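Side-chain contacts in cortical-lytic enzyme (Bacillus cereus, PDB 4S3J), which degrades partially hydrolysed spore-cortex peptidoglycan during germination as an N-acetylglucosaminidase and probably recognises muramic acid delta-lactam residues: residues L63-Q68 with K393-K398; R419-V422 with T426-K429. All blocks are in the same frame, centred on the assembly; numbering follows the deposited sequence.

Contact 1: L63-Q68 with K393-K398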
# COMPACT_ATOMS: atom_id res chain seq x y z
N LEU A 63 -14.95 18.26 -10.38
CA LEU A 63 -13.98 18.55 -11.42
C LEU A 63 -12.58 18.52 -10.84
O LEU A 63 -11.66 18.05 -11.48
CB LEU A 63 -14.27 19.89 -12.09
CG LEU A 63 -15.48 19.96 -13.02
CD1 LEU A 63 -15.61 21.38 -13.57
CD2 LEU A 63 -15.37 18.96 -14.18
N TYR A 64 -12.43 19.00 -9.62
CA TYR A 64 -11.13 18.94 -8.96
C TYR A 64 -10.61 17.49 -8.87
O TYR A 64 -9.46 17.21 -9.23
CB TYR A 64 -11.21 19.56 -7.57
CG TYR A 64 -9.91 19.43 -6.82
CD1 TYR A 64 -8.86 20.29 -7.08
CD2 TYR A 64 -9.74 18.43 -5.87
CE1 TYR A 64 -7.65 20.15 -6.40
CE2 TYR A 64 -8.56 18.29 -5.20
CZ TYR A 64 -7.52 19.15 -5.47
OH TYR A 64 -6.34 18.98 -4.78
N ARG A 65 -11.45 16.56 -8.41
CA ARG A 65 -11.02 15.17 -8.28
C ARG A 65 -10.64 14.58 -9.63
O ARG A 65 -9.63 13.91 -9.77
CB ARG A 65 -12.11 14.29 -7.64
CG ARG A 65 -11.69 12.83 -7.52
CD ARG A 65 -12.82 11.94 -6.99
NE ARG A 65 -12.47 10.51 -7.01
CZ ARG A 65 -11.81 9.89 -6.02
NH1 ARG A 65 -11.42 10.58 -4.96
NH2 ARG A 65 -11.53 8.59 -6.11
N ILE A 66 -11.48 14.82 -10.63
CA ILE A 66 -11.22 14.24 -11.94
C ILE A 66 -9.91 14.78 -12.53
O ILE A 66 -9.16 14.03 -13.18
CB ILE A 66 -12.43 14.52 -12.88
CG1 ILE A 66 -13.68 13.84 -12.32
CG2 ILE A 66 -12.12 14.07 -14.32
CD1 ILE A 66 -14.98 14.40 -12.90
N SER A 67 -9.65 16.07 -12.33
CA SER A 67 -8.40 16.67 -12.80
C SER A 67 -7.20 16.05 -12.07
O SER A 67 -6.17 15.80 -12.70
CB SER A 67 -8.45 18.19 -12.63
OG SER A 67 -8.43 18.62 -11.29
N GLN A 68 -7.33 15.79 -10.78
CA GLN A 68 -6.25 15.14 -10.05
C GLN A 68 -6.03 13.74 -10.58
O GLN A 68 -4.91 13.32 -10.83
CB GLN A 68 -6.52 15.08 -8.54
CG GLN A 68 -6.41 16.40 -7.82
CD GLN A 68 -5.00 16.98 -7.90
OE1 GLN A 68 -4.02 16.29 -7.62
NE2 GLN A 68 -4.89 18.24 -8.30
N LYS A 393 -6.23 7.71 -2.67
CA LYS A 393 -4.89 7.70 -2.09
C LYS A 393 -3.83 8.15 -3.09
O LYS A 393 -2.93 8.92 -2.72
CB LYS A 393 -4.57 6.30 -1.58
CG LYS A 393 -5.33 5.91 -0.31
CD LYS A 393 -4.81 6.69 0.89
CE LYS A 393 -5.58 6.39 2.18
NZ LYS A 393 -5.51 4.98 2.64
N PHE A 394 -3.94 7.73 -4.35
CA PHE A 394 -3.02 8.20 -5.39
C PHE A 394 -3.12 9.73 -5.53
O PHE A 394 -2.10 10.41 -5.66
CB PHE A 394 -3.33 7.54 -6.74
CG PHE A 394 -2.97 6.06 -6.84
CD1 PHE A 394 -2.14 5.42 -5.91
CD2 PHE A 394 -3.53 5.30 -7.87
CE1 PHE A 394 -1.82 4.07 -6.05
CE2 PHE A 394 -3.23 3.96 -8.00
CZ PHE A 394 -2.37 3.34 -7.07
N ASN A 395 -4.34 10.27 -5.52
CA ASN A 395 -4.53 11.72 -5.64
C ASN A 395 -3.94 12.46 -4.42
O ASN A 395 -3.38 13.55 -4.55
CB ASN A 395 -6.00 12.06 -5.81
CG ASN A 395 -6.54 11.64 -7.17
OD1 ASN A 395 -5.78 11.20 -8.06
ND2 ASN A 395 -7.84 11.75 -7.34
N LEU A 396 -4.05 11.85 -3.24
CA LEU A 396 -3.42 12.43 -2.05
C LEU A 396 -1.90 12.51 -2.20
O LEU A 396 -1.27 13.51 -1.83
CB LEU A 396 -3.79 11.61 -0.82
CG LEU A 396 -3.12 12.00 0.51
CD1 LEU A 396 -3.53 13.43 0.90
CD2 LEU A 396 -3.49 11.03 1.60
N MET A 397 -1.30 11.46 -2.77
CA MET A 397 0.14 11.42 -3.00
C MET A 397 0.54 12.57 -3.91
O MET A 397 1.54 13.25 -3.67
CB MET A 397 0.57 10.09 -3.62
CG MET A 397 0.40 8.89 -2.69
SD MET A 397 0.62 7.32 -3.58
CE MET A 397 2.28 7.54 -4.25
N LYS A 398 -0.25 12.78 -4.95
CA LYS A 398 0.01 13.86 -5.89
C LYS A 398 -0.06 15.22 -5.20
O LYS A 398 0.83 16.07 -5.40
CB LYS A 398 -0.99 13.82 -7.06
CG LYS A 398 -0.89 12.55 -7.91
CD LYS A 398 -1.98 12.49 -8.95
CE LYS A 398 -2.14 11.06 -9.52
NZ LYS A 398 -3.12 11.08 -10.67
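Gln68 and Arg65, on a helix of the second LysM domain, meet Asn395 and Lys398 on helix 387-400 of the TIM barrel, a domain interface where the two helix segments run nearly perpendicular (81°) with axes 10.3 Å apart. One hydrogen bond spans it: Lys398 NZ donates to the backbone Gln68 O at 2.9 Å. The donor sits somewhat out of the carbonyl plane, with a C=O...N angle of 146°. The lysine chain, extended beyond CG, carries the ammonium across to the end of the LysM segment. Asn71 and Asn424 also accept from NZ, and Phe425 adds a cation-pi contact, so several partners fix this tip. The other contacts are van der Waals packing. Gln68 CB lies 3.7 Å from Asn395 CG. With its CG anti to the carbonyl carbon, Gln68 lays that atom over one face of the Tyr64 ring, offset toward the rim; the bend at chi2 only steers the amide beyond, Gln68 OE1 lying 3.9 Å from Lys398 CB. Arg65 crosses Asn395 at about a right angle, guanidinium and amide planes 62° apart; Ser392 binds Arg65 NH1. Asn395 is buried, its amide satisfied by Gln391 at OD1 and Thr69 at ND2, and Arg65 CG stands 4.0 Å from Asn395 ND2.

Contact 2: R419-V422 with T426-K429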
# COMPACT_ATOMS: atom_id res chain seq x y z
N ARG A 419 -3.20 -2.05 -11.99
CA ARG A 419 -3.50 -1.37 -13.24
C ARG A 419 -3.62 0.14 -13.02
O ARG A 419 -3.13 0.92 -13.82
CB ARG A 419 -4.78 -1.92 -13.88
CG ARG A 419 -5.18 -1.16 -15.14
CD ARG A 419 -4.13 -1.33 -16.25
NE ARG A 419 -4.49 -0.60 -17.46
CZ ARG A 419 -5.25 -1.09 -18.44
NH1 ARG A 419 -5.79 -2.30 -18.33
NH2 ARG A 419 -5.51 -0.34 -19.51
N LEU A 420 -4.29 0.56 -11.96
CA LEU A 420 -4.44 1.99 -11.70
C LEU A 420 -3.10 2.63 -11.37
O LEU A 420 -2.87 3.79 -11.68
CB LEU A 420 -5.45 2.23 -10.59
CG LEU A 420 -6.91 2.00 -10.99
CD1 LEU A 420 -7.77 2.03 -9.75
CD2 LEU A 420 -7.37 3.01 -12.02
N LEU A 421 -2.19 1.89 -10.73
CA LEU A 421 -0.88 2.43 -10.42
C LEU A 421 -0.18 2.87 -11.70
O LEU A 421 0.38 3.98 -11.76
CB LEU A 421 -0.03 1.38 -9.67
CG LEU A 421 1.34 1.88 -9.18
CD1 LEU A 421 1.22 2.91 -8.05
CD2 LEU A 421 2.17 0.70 -8.76
N VAL A 422 -0.17 2.00 -12.71
CA VAL A 422 0.50 2.32 -13.99
C VAL A 422 -0.29 3.32 -14.84
O VAL A 422 0.31 4.04 -15.66
CB VAL A 422 0.77 1.05 -14.85
CG1 VAL A 422 1.67 0.11 -14.13
CG2 VAL A 422 -0.49 0.36 -15.24
N THR A 426 4.20 7.09 -13.82
CA THR A 426 5.31 6.38 -14.39
C THR A 426 6.05 5.69 -13.26
O THR A 426 6.47 6.34 -12.33
CB THR A 426 6.25 7.32 -15.14
OG1 THR A 426 5.54 7.91 -16.24
CG2 THR A 426 7.44 6.59 -15.66
N ILE A 427 6.14 4.37 -13.30
CA ILE A 427 6.76 3.63 -12.19
C ILE A 427 8.27 3.58 -12.41
O ILE A 427 8.75 3.05 -13.41
CB ILE A 427 6.18 2.21 -12.07
CG1 ILE A 427 4.67 2.31 -11.80
CG2 ILE A 427 6.90 1.41 -11.01
CD1 ILE A 427 3.96 1.02 -11.89
N THR A 428 9.01 4.13 -11.46
CA THR A 428 10.46 4.18 -11.54
C THR A 428 11.06 2.78 -11.43
O THR A 428 10.72 2.02 -10.53
CB THR A 428 11.01 5.05 -10.42
OG1 THR A 428 10.54 6.39 -10.59
CG2 THR A 428 12.54 5.04 -10.39
N LYS A 429 11.94 2.46 -12.37
CA LYS A 429 12.72 1.23 -12.32
C LYS A 429 14.20 1.62 -12.27
O LYS A 429 14.67 2.38 -13.11
CB LYS A 429 12.45 0.33 -13.52
CG LYS A 429 11.05 -0.26 -13.56
CD LYS A 429 10.87 -1.30 -12.46
CE LYS A 429 10.18 -2.55 -12.96
NZ LYS A 429 10.06 -3.58 -11.91
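The last helix of the glycosyl hydrolase family 18 TIM barrel, 415-424, turns directly into the short strand 426-427, and the chain folds back so that Ile427 packs against the helix it has just left. This is a local helix-to-strand turn; Thr426 and Thr428 make backbone hydrogen bonds to Val105, and Thr426 also to Arg103, pairing the end of the chain in parallel with strand 104-111. Across the turn the contact is wholly apolar and converges on one methyl, Ile427 CD1. Leu421, buried, brings CD2 to 3.6 Å from Ile427 CD1, and its CG is 3.9 Å from the same methyl; the two side chains cross at about a right angle. The CG of Leu421 is swung anti to the backbone N (chi1 -175°), and this carries its branch toward the isoleucine. Ile427 points its side chain at the helix, with CG1 opposite the carbonyl carbon (chi1 -60°) and the chain extended to CD1. Phe394 of helix 387-400 also packs on Leu421, while Ser107 touches Ile427 and Phe132 touches Val422. Val422 meets the isoleucine obliquely and makes the tightest approach, Val422 CG1 to Ile427 CD1 at 3.3 Å, closer than usual for two methyls.

How the contacts relate
Both contacts are partly buried and lie away from the probable proton donor Glu220, yet they do different work. Contact 1 joins two domains, residues 325 positions apart, and combines a charged hydrogen bond with amide packing; contact 2 is a local turn at the end of the chain, closed by aliphatic carbons alone. Their centres are 16 Å apart, and helix 387-400 connects them: Phe394, on the 393-398 segment, sets its ring against helix 415-424, with CE2 3.6 Å from Leu421 N. Two residues between the segments of contact 2, Asn424 and Phe425, reach the lysine of contact 1, so its polar interface is partly built by the turn that contact 2 closes.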